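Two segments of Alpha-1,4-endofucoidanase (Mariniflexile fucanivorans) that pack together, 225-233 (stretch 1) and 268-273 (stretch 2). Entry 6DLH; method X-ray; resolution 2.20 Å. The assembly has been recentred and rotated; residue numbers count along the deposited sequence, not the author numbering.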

# COMPACT_ATOMS: atom_id res chain seq x y z
N PHE A 225 -2.56 -1.82 16.30
CA PHE A 225 -2.45 -0.39 16.55
C PHE A 225 -1.14 -0.07 17.26
O PHE A 225 -0.94 -0.44 18.41
CB PHE A 225 -3.64 0.11 17.39
CG PHE A 225 -4.97 -0.00 16.68
CD1 PHE A 225 -5.37 0.96 15.77
CD2 PHE A 225 -5.82 -1.07 16.93
CE1 PHE A 225 -6.59 0.85 15.10
CE2 PHE A 225 -7.03 -1.18 16.26
CZ PHE A 225 -7.41 -0.22 15.35
N ASP A 226 -0.26 0.64 16.55
CA ASP A 226 1.07 0.99 17.02
C ASP A 226 0.99 2.25 17.87
O ASP A 226 0.01 3.00 17.77
CB ASP A 226 2.00 1.19 15.82
CG ASP A 226 3.48 1.06 16.13
OD1 ASP A 226 3.82 0.71 17.27
OD2 ASP A 226 4.28 1.31 15.20
N SER A 227 2.02 2.49 18.69
CA SER A 227 2.19 3.72 19.45
C SER A 227 1.00 3.97 20.37
O SER A 227 0.72 5.12 20.70
CB SER A 227 2.42 4.89 18.53
OG SER A 227 3.64 4.74 17.83
N ALA A 228 0.34 2.88 20.79
CA ALA A 228 -0.91 2.92 21.53
C ALA A 228 -0.70 3.46 22.95
O ALA A 228 -1.48 4.29 23.41
CB ALA A 228 -1.56 1.55 21.52
N ASP A 229 0.34 3.00 23.65
CA ASP A 229 0.58 3.49 24.99
C ASP A 229 1.11 4.93 24.95
O ASP A 229 0.87 5.69 25.89
CB ASP A 229 1.45 2.55 25.84
CG ASP A 229 2.84 2.30 25.29
OD1 ASP A 229 3.14 2.79 24.18
OD2 ASP A 229 3.62 1.62 25.99
N ASN A 230 1.82 5.29 23.87
CA ASN A 230 2.36 6.63 23.72
C ASN A 230 1.24 7.67 23.80
O ASN A 230 1.40 8.71 24.44
CB ASN A 230 3.13 6.82 22.41
CG ASN A 230 4.32 5.89 22.25
OD1 ASN A 230 4.16 4.69 22.07
ND2 ASN A 230 5.51 6.46 22.26
N VAL A 231 0.10 7.39 23.14
CA VAL A 231 -0.93 8.40 22.96
C VAL A 231 -2.14 8.12 23.85
O VAL A 231 -2.72 9.04 24.41
CB VAL A 231 -1.33 8.61 21.48
CG1 VAL A 231 -1.89 7.35 20.84
CG2 VAL A 231 -2.30 9.77 21.32
N MET A 232 -2.53 6.84 23.97
CA MET A 232 -3.72 6.50 24.74
C MET A 232 -3.44 6.51 26.24
O MET A 232 -4.33 6.87 27.02
CB MET A 232 -4.29 5.15 24.32
CG MET A 232 -5.03 5.25 23.03
SD MET A 232 -4.94 3.79 22.00
CE MET A 232 -6.31 2.82 22.60
N GLU A 233 -2.22 6.13 26.64
CA GLU A 233 -1.86 6.13 28.05
C GLU A 233 -1.21 7.46 28.43
O GLU A 233 -1.80 8.24 29.16
CB GLU A 233 -0.99 4.92 28.39
CG GLU A 233 -0.42 4.96 29.80
CD GLU A 233 0.43 3.76 30.17
OE1 GLU A 233 0.86 3.03 29.25
OE2 GLU A 233 0.67 3.55 31.36
N ALA A 268 -5.00 -5.82 18.25
CA ALA A 268 -3.80 -5.76 19.06
C ALA A 268 -3.34 -4.31 19.17
O ALA A 268 -3.32 -3.60 18.18
CB ALA A 268 -2.71 -6.63 18.48
N PHE A 269 -2.93 -3.91 20.39
CA PHE A 269 -2.40 -2.59 20.66
C PHE A 269 -0.94 -2.70 21.10
O PHE A 269 -0.60 -3.56 21.90
CB PHE A 269 -3.22 -1.92 21.77
CG PHE A 269 -4.66 -1.67 21.42
CD1 PHE A 269 -5.62 -2.64 21.64
CD2 PHE A 269 -5.05 -0.47 20.85
CE1 PHE A 269 -6.95 -2.41 21.31
CE2 PHE A 269 -6.38 -0.24 20.52
CZ PHE A 269 -7.32 -1.22 20.74
N ASN A 270 -0.09 -1.81 20.57
CA ASN A 270 1.30 -1.77 20.99
C ASN A 270 1.42 -0.96 22.29
O ASN A 270 1.46 0.27 22.25
CB ASN A 270 2.22 -1.18 19.93
CG ASN A 270 3.68 -1.25 20.32
OD1 ASN A 270 4.03 -1.82 21.36
ND2 ASN A 270 4.55 -0.69 19.49
N ASN A 271 1.50 -1.68 23.42
CA ASN A 271 1.73 -1.06 24.71
C ASN A 271 3.14 -1.40 25.21
O ASN A 271 3.36 -1.53 26.42
CB ASN A 271 0.65 -1.44 25.74
CG ASN A 271 -0.73 -0.93 25.39
OD1 ASN A 271 -0.90 0.23 25.03
ND2 ASN A 271 -1.72 -1.80 25.48
N SER A 272 4.08 -1.51 24.27
CA SER A 272 5.50 -1.71 24.55
C SER A 272 5.83 -3.18 24.78
O SER A 272 4.95 -4.02 25.01
CB SER A 272 5.99 -0.84 25.69
OG SER A 272 5.91 0.53 25.34
N VAL A 273 7.13 -3.48 24.71
CA VAL A 273 7.66 -4.82 24.95
C VAL A 273 7.44 -5.18 26.42
O VAL A 273 7.36 -4.31 27.27
CB VAL A 273 9.14 -4.90 24.53
CG1 VAL A 273 10.06 -4.09 25.45
CG2 VAL A 273 9.63 -6.34 24.42
O HOH W 1 2.27 0.43 28.84

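Asn270, Phe225 and Phe269 cover the most surface in this contact, where two parallel strand ends meet and stretch 1 then turns into a helix. Phe225 and Phe269 pair across the strands with their CA atoms 4.7 Å apart. Phe225 is bonded on both sides of its partner: its N donates to Ala268 O (2.7 Å), and its O accepts from Asn270 N (2.7 Å), both nearly straight. The two phenylalanine side chains lie on the same face of the sheet. Their rings are near parallel, with planes at 21°, but slid apart so that they barely overlap; Phe225 CD2 sits over one face of the Phe269 ring, 3.7 Å from CE2. Ala228 CB lies at the edge of that ring, and Met232 CE reaches Phe269 CE2 at 3.7 Å, so Ala228 and Met232 add apolar contacts to the pair. Asn270, just past the strand, ties down the turn into the helix. Its ND2 donates to Asp226 OD1 (2.7 Å, 172°), while its O accepts from Asp229 N (3.3 Å) and, weakly, from Ala228 N (3.2 Å), two amides of the first helical turn. Its OD1 accepts from Ser272 N (2.9 Å) within its own stretch. Beyond it, Ser272 OG donates to Asp229 OD2 (2.6 Å), carrying the polar contact out to an exposed residue.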